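CbsA (Xanthomonas oryzae pv. oryzae, PDB 5XYH) probably hydrolyses the beta-1,4 links of cellulose from a chain end to release cellobiose, as a family 6 exoglucanase that helps break down plant cell walls. Local coordinates at residues A[387-390]-A[396-399]; A[382-385]-A[390-393]; A[67-72]-A[125-130]; A[75-80]-A[133-138]. One frame throughout, in Å; residues are numbered along the deposited sequence.

Contact 1. Residues A[387-390]-A[396-399]; sequences PTYT and LTGA
Tyr-389 and Thr-397 meet with their side chains at about a right angle: the methyl CG2 of the threonine lies in the plane of the tyrosine ring, at its edge, with CD2 of Tyr-389 3.8 Å from CG2 of Thr-397. The tyrosine ring reaches this place because its CG is anti to the backbone N (chi1 172°). The same methyl also rests against the carbonyl O of Tyr-389, so it is held between ring edge and backbone. Thr-397 turns its hydroxyl the other way, toward Pro-387, where OG1 comes 3.4 Å from CA of that proline. OG1 of Thr-397 hydrogen-bonds to the carbonyl O of Asp-386 and accepts from N of Ala-399 (3.3 Å), which closes an ST turn. Farther along, Pro-387 lays its ring carbon CG 3.3 Å from the carbonyl O of Ala-399.

At the other end Leu-396 spreads its two methyls along the facing backbone. CD1 lies near the carbonyl O of Pro-387, while CD2 of Leu-396 packs 3.6 Å from OG1 of Thr-390. CA of Leu-396 also makes a C-H...O contact to the carbonyl O of Tyr-389 at 3.4 Å. A water bridges the two backbones, donating to O of Pro-387 at 2.7 Å and accepting from N of Gly-398.

The two runs head in nearly opposite directions, 153° apart, without forming a regular ladder. Both belong to the long loop between strand 354-358 and helix 411-419; Gln-337 and Asn-333 hold the carbonyls of Thr-397 and Leu-396 to another loop, ahead of strand 347-351.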
loop_
_atom_site.group_PDB
_atom_site.type_symbol
_atom_site.label_atom_id
_atom_site.label_comp_id
_atom_site.label_asym_id
_atom_site.label_seq_id
_atom_site.Cartn_x
_atom_site.Cartn_y
_atom_site.Cartn_z
ATOM N N PRO A 387 14.729 -14.099 6.718
ATOM C CA PRO A 387 14.848 -13.783 8.162
ATOM C C PRO A 387 16.279 -13.597 8.661
ATOM O O PRO A 387 16.476 -12.891 9.662
ATOM C CB PRO A 387 14.188 -14.988 8.845
ATOM C CG PRO A 387 13.270 -15.548 7.821
ATOM C CD PRO A 387 13.835 -15.241 6.466
ATOM N N THR A 388 17.270 -14.201 7.996
ATOM C CA THR A 388 18.654 -14.237 8.455
ATOM C C THR A 388 19.509 -13.127 7.859
ATOM O O THR A 388 20.696 -13.023 8.192
ATOM C CB THR A 388 19.291 -15.598 8.111
ATOM O OG1 THR A 388 19.496 -15.683 6.689
ATOM C CG2 THR A 388 18.396 -16.749 8.560
ATOM N N TYR A 389 18.949 -12.308 6.980
ATOM C CA TYR A 389 19.745 -11.337 6.240
ATOM C C TYR A 389 19.962 -10.079 7.072
ATOM O O TYR A 389 19.025 -9.558 7.682
ATOM C CB TYR A 389 19.043 -11.019 4.923
ATOM C CG TYR A 389 19.620 -9.897 4.091
ATOM C CD1 TYR A 389 20.861 -10.020 3.470
ATOM C CD2 TYR A 389 18.902 -8.728 3.890
ATOM C CE1 TYR A 389 21.374 -8.983 2.688
ATOM C CE2 TYR A 389 19.405 -7.698 3.113
ATOM C CZ TYR A 389 20.636 -7.832 2.511
ATOM O OH TYR A 389 21.131 -6.807 1.744
ATOM N N THR A 390 21.206 -9.602 7.118
ATOM C CA THR A 390 21.509 -8.327 7.759
ATOM C C THR A 390 21.424 -7.227 6.705
ATOM O O THR A 390 22.186 -7.237 5.734
ATOM C CB THR A 390 22.886 -8.346 8.423
ATOM O OG1 THR A 390 22.896 -9.327 9.475
ATOM C CG2 THR A 390 23.176 -6.964 9.023
ATOM N N LEU A 396 18.541 -7.338 11.412
ATOM C CA LEU A 396 17.902 -8.397 10.657
ATOM C C LEU A 396 16.595 -7.876 10.052
ATOM O O LEU A 396 16.144 -6.761 10.339
ATOM C CB LEU A 396 17.656 -9.616 11.543
ATOM C CG LEU A 396 18.908 -10.384 12.008
ATOM C CD1 LEU A 396 18.481 -11.672 12.692
ATOM C CD2 LEU A 396 19.865 -10.655 10.853
ATOM N N THR A 397 15.982 -8.702 9.205
ATOM C CA THR A 397 14.839 -8.247 8.421
ATOM C C THR A 397 13.519 -8.295 9.191
ATOM O O THR A 397 12.564 -7.603 8.814
ATOM C CB THR A 397 14.687 -9.109 7.167
ATOM O OG1 THR A 397 14.531 -10.479 7.552
ATOM C CG2 THR A 397 15.881 -8.966 6.250
ATOM N N GLY A 398 13.410 -9.138 10.216
ATOM C CA GLY A 398 12.121 -9.379 10.842
ATOM C C GLY A 398 11.125 -10.163 10.007
ATOM O O GLY A 398 9.975 -10.321 10.425
ATOM N N ALA A 399 11.513 -10.656 8.837
ATOM C CA ALA A 399 10.575 -11.396 8.003
ATOM C C ALA A 399 10.304 -12.780 8.590
ATOM O O ALA A 399 11.200 -13.418 9.153
ATOM C CB ALA A 399 11.129 -11.520 6.580
HETATM O O HOH W 1 14.767 -11.509 11.216
#

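Contact 2. Residues A[382-385]-A[390-393]; sequences DRYC and TTPD
Thr-391 has its OG1 between the backbone N and the carbonyl carbon (chi1 73°), which turns CG2 to the side next to N and over one face of the Tyr-384 ring. The tyrosine leaves its backbone with an unusual chi1 of -102°, and this swings the phenol across to the 390-393 segment. The side chains cross at about a right angle. CG2 of Thr-391 sits 3.6 Å above the ring plane of Tyr-384, displaced toward the rim near CZ and CE2, a CH-pi contact. Beyond the ring, OH of Tyr-384 comes 3.4 Å from CB of Thr-391. Pro-392 adds its CD, 4.1 Å from CE1 of Tyr-384.

Each side is braced by a small turn. OD1 of Asp-382 accepts from N of Tyr-384 (3.0 Å) with its anti lone pair, making an Asx turn at the start of the short 3-10 segment 383-385. Thr-391 OG1 accepts from N of Asp-393 (3.1 Å), an ST turn. Tyr-384 also stacks on Trp-334, and with the disulfide from Cys-385 to Cys-335 this fastens the segment to the loop ahead of strand 347-351.

The phenol oxygen meets the carboxylate of Asp-393 through a water that lies in the ring plane 2.7 Å from OH of Tyr-384 and donates to OD2 of Asp-393. The contact combines an apolar ring face with a water-bridged polar rim, which probably helps set the rotation of the phenol.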
loop_
_atom_site.group_PDB
_atom_site.type_symbol
_atom_site.label_atom_id
_atom_site.label_comp_id
_atom_site.label_asym_id
_atom_site.label_seq_id
_atom_site.Cartn_x
_atom_site.Cartn_y
_atom_site.Cartn_z
ATOM N N ASP A 382 14.067 -11.828 -2.772
ATOM C CA ASP A 382 14.540 -10.575 -2.203
ATOM C C ASP A 382 15.047 -10.871 -0.796
ATOM O O ASP A 382 14.299 -11.403 0.028
ATOM C CB ASP A 382 13.401 -9.555 -2.175
ATOM C CG ASP A 382 13.888 -8.115 -2.035
ATOM O OD1 ASP A 382 14.581 -7.802 -1.042
ATOM O OD2 ASP A 382 13.546 -7.293 -2.919
ATOM N N ARG A 383 16.320 -10.567 -0.527
ATOM C CA ARG A 383 16.869 -10.851 0.799
ATOM C C ARG A 383 16.150 -10.094 1.916
ATOM O O ARG A 383 16.242 -10.498 3.078
ATOM C CB ARG A 383 18.365 -10.532 0.857
ATOM C CG ARG A 383 19.206 -11.215 -0.199
ATOM C CD ARG A 383 19.288 -12.735 0.011
ATOM N NE ARG A 383 19.695 -13.144 1.362
ATOM C CZ ARG A 383 20.941 -13.113 1.824
ATOM N NH1 ARG A 383 21.934 -12.662 1.057
ATOM N NH2 ARG A 383 21.193 -13.534 3.064
ATOM N N TYR A 384 15.420 -9.020 1.609
ATOM C CA TYR A 384 14.654 -8.420 2.695
ATOM C C TYR A 384 13.541 -9.336 3.189
ATOM O O TYR A 384 12.948 -9.045 4.235
ATOM C CB TYR A 384 14.083 -7.069 2.266
ATOM C CG TYR A 384 14.857 -5.881 2.804
ATOM C CD1 TYR A 384 16.022 -5.447 2.177
ATOM C CD2 TYR A 384 14.415 -5.188 3.924
ATOM C CE1 TYR A 384 16.720 -4.359 2.648
ATOM C CE2 TYR A 384 15.106 -4.094 4.407
ATOM C CZ TYR A 384 16.260 -3.687 3.769
ATOM O OH TYR A 384 16.948 -2.598 4.239
ATOM N N CYS A 385 13.263 -10.437 2.475
ATOM C CA CYS A 385 12.318 -11.471 2.887
ATOM C C CYS A 385 13.012 -12.657 3.556
ATOM O O CYS A 385 12.345 -13.636 3.918
ATOM C CB CYS A 385 11.509 -11.977 1.675
ATOM S SG CYS A 385 10.672 -10.655 0.716
ATOM N N THR A 390 21.206 -9.602 7.118
ATOM C CA THR A 390 21.509 -8.327 7.759
ATOM C C THR A 390 21.424 -7.227 6.705
ATOM O O THR A 390 22.186 -7.237 5.734
ATOM C CB THR A 390 22.886 -8.346 8.423
ATOM O OG1 THR A 390 22.896 -9.327 9.475
ATOM C CG2 THR A 390 23.176 -6.964 9.023
ATOM N N THR A 391 20.477 -6.298 6.883
ATOM C CA THR A 391 20.204 -5.258 5.896
ATOM C C THR A 391 21.324 -4.220 5.884
ATOM O O THR A 391 22.188 -4.212 6.759
ATOM C CB THR A 391 18.872 -4.573 6.212
ATOM O OG1 THR A 391 19.044 -3.747 7.369
ATOM C CG2 THR A 391 17.776 -5.600 6.471
ATOM N N PRO A 392 21.324 -3.309 4.906
ATOM C CA PRO A 392 22.277 -2.187 4.955
ATOM C C PRO A 392 22.084 -1.273 6.161
ATOM O O PRO A 392 22.971 -0.453 6.452
ATOM C CB PRO A 392 22.007 -1.433 3.647
ATOM C CG PRO A 392 21.361 -2.453 2.740
ATOM C CD PRO A 392 20.585 -3.362 3.626
ATOM N N ASP A 393 20.955 -1.379 6.859
ATOM C CA ASP A 393 20.702 -0.579 8.047
ATOM C C ASP A 393 21.206 -1.247 9.310
ATOM O O ASP A 393 21.085 -0.665 10.394
ATOM C CB ASP A 393 19.207 -0.265 8.162
ATOM C CG ASP A 393 18.779 0.777 7.160
ATOM O OD1 ASP A 393 19.508 1.783 7.034
ATOM O OD2 ASP A 393 17.746 0.607 6.491
HETATM O O HOH W 2 16.041 -1.554 6.525
#

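Contact 3. Residues A[67-72]-A[125-130]; sequences LSLQGH and DVIAST
The N-terminal turn of helix 69-79 comes up against the C-terminal part of helix 113-131, with the backbones closest at Gln-70 and Thr-130, whose CA atoms are 7.1 Å apart. Leu-69 and Thr-130 slide past each other in opposite directions, and CD2 of Leu-69 rests 3.7 Å from CG2 of Thr-130. CD2 of Leu-69 also reaches back along helix 113-131 to Ile-127, 4.2 Å from CG2 of that residue. Gln-70 crosses Thr-130 at about a right angle, its CG 3.7 Å from the same threonine methyl, so CG2 of Thr-130 is wedged between two residues of the other helix.

The threonine can present its methyl this way because CG2 is anti to the backbone N, while OG1 folds back (chi1 -58°) and donates to the carbonyl O of Val-126 at 2.8 Å. The carbonyl takes the N-H of Thr-130 as well, the two donors arriving from opposite faces of its plane. A water then links the helices, donating to OG1 of Thr-130 and accepting from NE2 of Gln-70 at 2.9 Å. Ser-68 is the N-cap of helix 69-79, its OG accepting from N of Gly-71 (2.8 Å).

The apolar side of the contact continues inward, where Ile-127 packs on Leu-51 of strand 49-51 and on Ile-57 of helix 54-58; on the other flank Gln-70 touches Tyr-136, in the loop that leads from helix 113-131 into strand 140-145.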
loop_
_atom_site.group_PDB
_atom_site.type_symbol
_atom_site.label_atom_id
_atom_site.label_comp_id
_atom_site.label_asym_id
_atom_site.label_seq_id
_atom_site.Cartn_x
_atom_site.Cartn_y
_atom_site.Cartn_z
ATOM N N LEU A 67 -9.348 -14.492 -10.704
ATOM C CA LEU A 67 -10.297 -13.893 -11.632
ATOM C C LEU A 67 -9.592 -12.936 -12.587
ATOM O O LEU A 67 -8.598 -12.297 -12.238
ATOM C CB LEU A 67 -11.382 -13.124 -10.873
ATOM C CG LEU A 67 -12.448 -13.934 -10.141
ATOM C CD1 LEU A 67 -13.376 -13.001 -9.413
ATOM C CD2 LEU A 67 -13.220 -14.816 -11.118
ATOM N N SER A 68 -10.129 -12.833 -13.804
ATOM C CA SER A 68 -9.739 -11.760 -14.711
ATOM C C SER A 68 -10.273 -10.422 -14.205
ATOM O O SER A 68 -11.172 -10.362 -13.363
ATOM C CB SER A 68 -10.290 -12.009 -16.112
ATOM O OG SER A 68 -11.686 -11.758 -16.122
ATOM N N LEU A 69 -9.727 -9.335 -14.760
ATOM C CA LEU A 69 -10.255 -8.010 -14.452
ATOM C C LEU A 69 -11.750 -7.949 -14.731
ATOM O O LEU A 69 -12.518 -7.438 -13.913
ATOM C CB LEU A 69 -9.512 -6.930 -15.246
ATOM C CG LEU A 69 -10.045 -5.492 -15.093
ATOM C CD1 LEU A 69 -10.125 -5.026 -13.617
ATOM C CD2 LEU A 69 -9.260 -4.494 -15.930
ATOM N N GLN A 70 -12.190 -8.498 -15.870
ATOM C CA GLN A 70 -13.623 -8.514 -16.153
ATOM C C GLN A 70 -14.384 -9.374 -15.152
ATOM O O GLN A 70 -15.513 -9.036 -14.770
ATOM C CB GLN A 70 -13.881 -9.005 -17.571
ATOM C CG GLN A 70 -13.203 -8.165 -18.616
ATOM C CD GLN A 70 -13.623 -8.560 -20.005
ATOM O OE1 GLN A 70 -14.647 -9.231 -20.186
ATOM N NE2 GLN A 70 -12.842 -8.146 -21.005
ATOM N N GLY A 71 -13.797 -10.496 -14.725
ATOM C CA GLY A 71 -14.450 -11.314 -13.710
ATOM C C GLY A 71 -14.645 -10.567 -12.400
ATOM O O GLY A 71 -15.685 -10.696 -11.745
ATOM N N HIS A 72 -13.638 -9.790 -11.994
ATOM C CA HIS A 72 -13.772 -8.947 -10.812
ATOM C C HIS A 72 -14.893 -7.943 -10.992
ATOM O O HIS A 72 -15.707 -7.737 -10.090
ATOM C CB HIS A 72 -12.467 -8.202 -10.540
ATOM C CG HIS A 72 -11.376 -9.062 -10.003
ATOM N ND1 HIS A 72 -11.467 -9.715 -8.792
ATOM C CD2 HIS A 72 -10.147 -9.341 -10.491
ATOM C CE1 HIS A 72 -10.345 -10.371 -8.567
ATOM N NE2 HIS A 72 -9.529 -10.163 -9.585
ATOM N N ASP A 125 -3.730 0.635 -21.601
ATOM C CA ASP A 125 -4.811 0.732 -22.584
ATOM C C ASP A 125 -5.855 -0.371 -22.382
ATOM O O ASP A 125 -7.062 -0.115 -22.472
ATOM C CB ASP A 125 -4.245 0.689 -24.007
ATOM C CG ASP A 125 -3.640 2.030 -24.457
ATOM O OD1 ASP A 125 -3.682 3.023 -23.699
ATOM O OD2 ASP A 125 -3.096 2.077 -25.578
ATOM N N VAL A 126 -5.406 -1.598 -22.087
ATOM C CA VAL A 126 -6.326 -2.719 -21.906
ATOM C C VAL A 126 -7.161 -2.524 -20.647
ATOM O O VAL A 126 -8.380 -2.747 -20.655
ATOM C CB VAL A 126 -5.549 -4.049 -21.877
ATOM C CG1 VAL A 126 -6.452 -5.200 -21.474
ATOM C CG2 VAL A 126 -4.918 -4.329 -23.250
ATOM N N ILE A 127 -6.529 -2.083 -19.553
ATOM C CA ILE A 127 -7.276 -1.774 -18.331
ATOM C C ILE A 127 -8.298 -0.676 -18.588
ATOM O O ILE A 127 -9.468 -0.785 -18.193
ATOM C CB ILE A 127 -6.317 -1.375 -17.197
ATOM C CG1 ILE A 127 -5.421 -2.564 -16.837
ATOM C CG2 ILE A 127 -7.107 -0.889 -15.980
ATOM C CD1 ILE A 127 -4.286 -2.207 -15.960
ATOM N N ALA A 128 -7.862 0.413 -19.228
ATOM C CA ALA A 128 -8.754 1.547 -19.452
ATOM C C ALA A 128 -9.945 1.171 -20.333
ATOM O O ALA A 128 -11.084 1.572 -20.054
ATOM C CB ALA A 128 -7.972 2.703 -20.070
ATOM N N SER A 129 -9.715 0.397 -21.396
ATOM C CA SER A 129 -10.842 0.027 -22.251
ATOM C C SER A 129 -11.773 -0.944 -21.543
ATOM O O SER A 129 -12.991 -0.883 -21.732
ATOM C CB SER A 129 -10.355 -0.563 -23.568
ATOM O OG SER A 129 -9.666 -1.777 -23.343
ATOM N N THR A 130 -11.229 -1.817 -20.696
ATOM C CA THR A 130 -12.086 -2.665 -19.874
ATOM C C THR A 130 -12.934 -1.832 -18.920
ATOM O O THR A 130 -14.148 -2.044 -18.806
ATOM C CB THR A 130 -11.230 -3.674 -19.110
ATOM O OG1 THR A 130 -10.481 -4.442 -20.059
ATOM C CG2 THR A 130 -12.109 -4.597 -18.268
HETATM O O HOH W 3 -10.189 -7.131 -20.279
#

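Contact 4. Residues A[75-80]-A[133-138]; sequences AALAQK and NPKYKG
Leu-77 makes the close-packed half of this contact, pushing CD1 against the edge of the Tyr-136 ring, near its plane. CD1 of Leu-77 is 3.8 Å from CE1 of Tyr-136, and the two side chains cross at about a right angle. The other methyl, CD2 of Leu-77, lies 3.8 Å from the carbonyl O of Lys-135.

The solvent side is the exposed chain of Lys-135, fully extended from a CG anti to the backbone N (chi1 -178°); it runs alongside the leucine, CE of Lys-135 3.9 Å from CD1 of Leu-77. An Asx turn, OD1 of Asn-133 accepting from N of Lys-135 from above the carbonyl plane, starts the short 3-10 segment 134-135. Lys-80 makes a separate, sparser touch on Gly-138, through CD and CE alone, with CE of Lys-80 3.4 Å from O of Gly-138; its NZ bonds to the carbonyl of Thr-84.

Across the contact the touching is made by aliphatic carbon, against the Tyr-136 ring edge, the Lys-135 chain and two carbonyl oxygens. NZ of Lys-135 and OH of Tyr-136 share OD1 of Asn-74 on helix 69-79, so both polar ends tie the loop to that helix while their carbon parts pack against CD1 of Leu-77.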
loop_
_atom_site.group_PDB
_atom_site.type_symbol
_atom_site.label_atom_id
_atom_site.label_comp_id
_atom_site.label_asym_id
_atom_site.label_seq_id
_atom_site.Cartn_x
_atom_site.Cartn_y
_atom_site.Cartn_z
ATOM N N ALA A 75 -18.215 -9.669 -10.791
ATOM C CA ALA A 75 -18.580 -9.998 -9.417
ATOM C C ALA A 75 -19.019 -8.749 -8.663
ATOM O O ALA A 75 -19.968 -8.792 -7.865
ATOM C CB ALA A 75 -17.421 -10.683 -8.695
ATOM N N ALA A 76 -18.346 -7.621 -8.917
ATOM C CA ALA A 76 -18.693 -6.385 -8.235
ATOM C C ALA A 76 -20.128 -5.978 -8.548
ATOM O O ALA A 76 -20.857 -5.513 -7.666
ATOM C CB ALA A 76 -17.715 -5.275 -8.628
ATOM N N LEU A 77 -20.550 -6.162 -9.799
ATOM C CA LEU A 77 -21.925 -5.845 -10.189
ATOM C C LEU A 77 -22.922 -6.614 -9.333
ATOM O O LEU A 77 -23.904 -6.043 -8.837
ATOM C CB LEU A 77 -22.132 -6.169 -11.673
ATOM C CG LEU A 77 -21.477 -5.217 -12.677
ATOM C CD1 LEU A 77 -21.641 -5.720 -14.104
ATOM C CD2 LEU A 77 -22.037 -3.817 -12.528
ATOM N N ALA A 78 -22.647 -7.899 -9.111
ATOM C CA ALA A 78 -23.513 -8.790 -8.358
ATOM C C ALA A 78 -23.530 -8.483 -6.869
ATOM O O ALA A 78 -24.420 -8.971 -6.162
ATOM C CB ALA A 78 -23.074 -10.235 -8.581
ATOM N N GLN A 79 -22.573 -7.702 -6.366
ATOM C CA GLN A 79 -22.592 -7.316 -4.968
ATOM C C GLN A 79 -23.182 -5.932 -4.739
ATOM O O GLN A 79 -23.353 -5.543 -3.579
ATOM C CB GLN A 79 -21.175 -7.373 -4.380
ATOM C CG GLN A 79 -20.443 -8.680 -4.668
ATOM C CD GLN A 79 -19.037 -8.708 -4.089
ATOM O OE1 GLN A 79 -18.629 -7.798 -3.344
ATOM N NE2 GLN A 79 -18.285 -9.747 -4.431
ATOM N N LYS A 80 -23.511 -5.192 -5.803
ATOM C CA LYS A 80 -23.993 -3.824 -5.647
ATOM C C LYS A 80 -25.414 -3.801 -5.092
ATOM O O LYS A 80 -26.319 -4.419 -5.656
ATOM C CB LYS A 80 -23.944 -3.079 -6.985
ATOM C CG LYS A 80 -24.327 -1.600 -6.863
ATOM C CD LYS A 80 -24.360 -0.880 -8.210
ATOM C CE LYS A 80 -24.614 0.621 -8.029
ATOM N NZ LYS A 80 -25.774 0.956 -7.116
ATOM N N ASN A 133 -16.143 0.160 -20.270
ATOM C CA ASN A 133 -17.290 -0.591 -20.774
ATOM C C ASN A 133 -18.576 -0.107 -20.114
ATOM O O ASN A 133 -18.686 -0.163 -18.877
ATOM C CB ASN A 133 -17.075 -2.080 -20.495
ATOM C CG ASN A 133 -18.149 -2.968 -21.108
ATOM O OD1 ASN A 133 -19.250 -2.527 -21.413
ATOM N ND2 ASN A 133 -17.835 -4.260 -21.239
ATOM N N PRO A 134 -19.585 0.347 -20.892
ATOM C CA PRO A 134 -20.847 0.823 -20.291
ATOM C C PRO A 134 -21.464 -0.152 -19.290
ATOM O O PRO A 134 -22.234 0.255 -18.413
ATOM C CB PRO A 134 -21.768 1.006 -21.508
ATOM C CG PRO A 134 -20.852 1.184 -22.660
ATOM C CD PRO A 134 -19.607 0.392 -22.363
ATOM N N LYS A 135 -21.123 -1.439 -19.410
ATOM C CA LYS A 135 -21.604 -2.443 -18.463
ATOM C C LYS A 135 -21.226 -2.092 -17.029
ATOM O O LYS A 135 -21.926 -2.485 -16.085
ATOM C CB LYS A 135 -21.044 -3.815 -18.842
ATOM C CG LYS A 135 -21.503 -4.959 -17.965
ATOM C CD LYS A 135 -20.838 -6.263 -18.390
ATOM C CE LYS A 135 -21.342 -7.433 -17.541
ATOM N NZ LYS A 135 -20.714 -8.718 -17.936
ATOM N N TYR A 136 -20.140 -1.343 -16.844
ATOM C CA TYR A 136 -19.580 -1.089 -15.519
ATOM C C TYR A 136 -19.747 0.359 -15.057
ATOM O O TYR A 136 -19.137 0.758 -14.055
ATOM C CB TYR A 136 -18.107 -1.482 -15.519
ATOM C CG TYR A 136 -17.846 -2.907 -15.958
ATOM C CD1 TYR A 136 -18.507 -3.977 -15.358
ATOM C CD2 TYR A 136 -16.939 -3.182 -16.976
ATOM C CE1 TYR A 136 -18.256 -5.284 -15.758
ATOM C CE2 TYR A 136 -16.687 -4.480 -17.381
ATOM C CZ TYR A 136 -17.348 -5.529 -16.769
ATOM O OH TYR A 136 -17.090 -6.821 -17.181
ATOM N N LYS A 137 -20.570 1.154 -15.751
ATOM C CA LYS A 137 -20.749 2.558 -15.386
ATOM C C LYS A 137 -21.321 2.717 -13.976
ATOM O O LYS A 137 -21.105 3.758 -13.347
ATOM C CB LYS A 137 -21.626 3.261 -16.449
ATOM C CG LYS A 137 -23.135 3.006 -16.335
ATOM C CD LYS A 137 -23.871 4.124 -15.541
ATOM C CE LYS A 137 -25.140 3.598 -14.842
ATOM N NZ LYS A 137 -25.532 4.504 -13.709
ATOM N N GLY A 138 -22.026 1.714 -13.453
ATOM C CA GLY A 138 -22.572 1.825 -12.112
ATOM C C GLY A 138 -21.596 1.531 -10.989
ATOM O O GLY A 138 -21.954 1.690 -9.818
#

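Contacts 3 and 4 come first along the chain, their segments alternating: 67-72, 75-80, 125-130, 133-138. They share helix 69-79, lie 12 Å apart between centres, and touch where Tyr-136 packs on Thr-130 and Gln-70. Both sit beside the parallel strands 49-51 and 86-92 of the family 6 barrel. Contacts 2 and 1 follow in one loop before helix 411-419, centres 6 Å apart: 382-385, 387-390, then 390-393, sharing Thr-390, and 396-399. Contacts 1 and 4 are about 43 Å apart between centres, on opposite sides of the chain's centre. One pair packs helix 69-79 against helix 113-131 and the loop after it; the other folds a long loop upon itself.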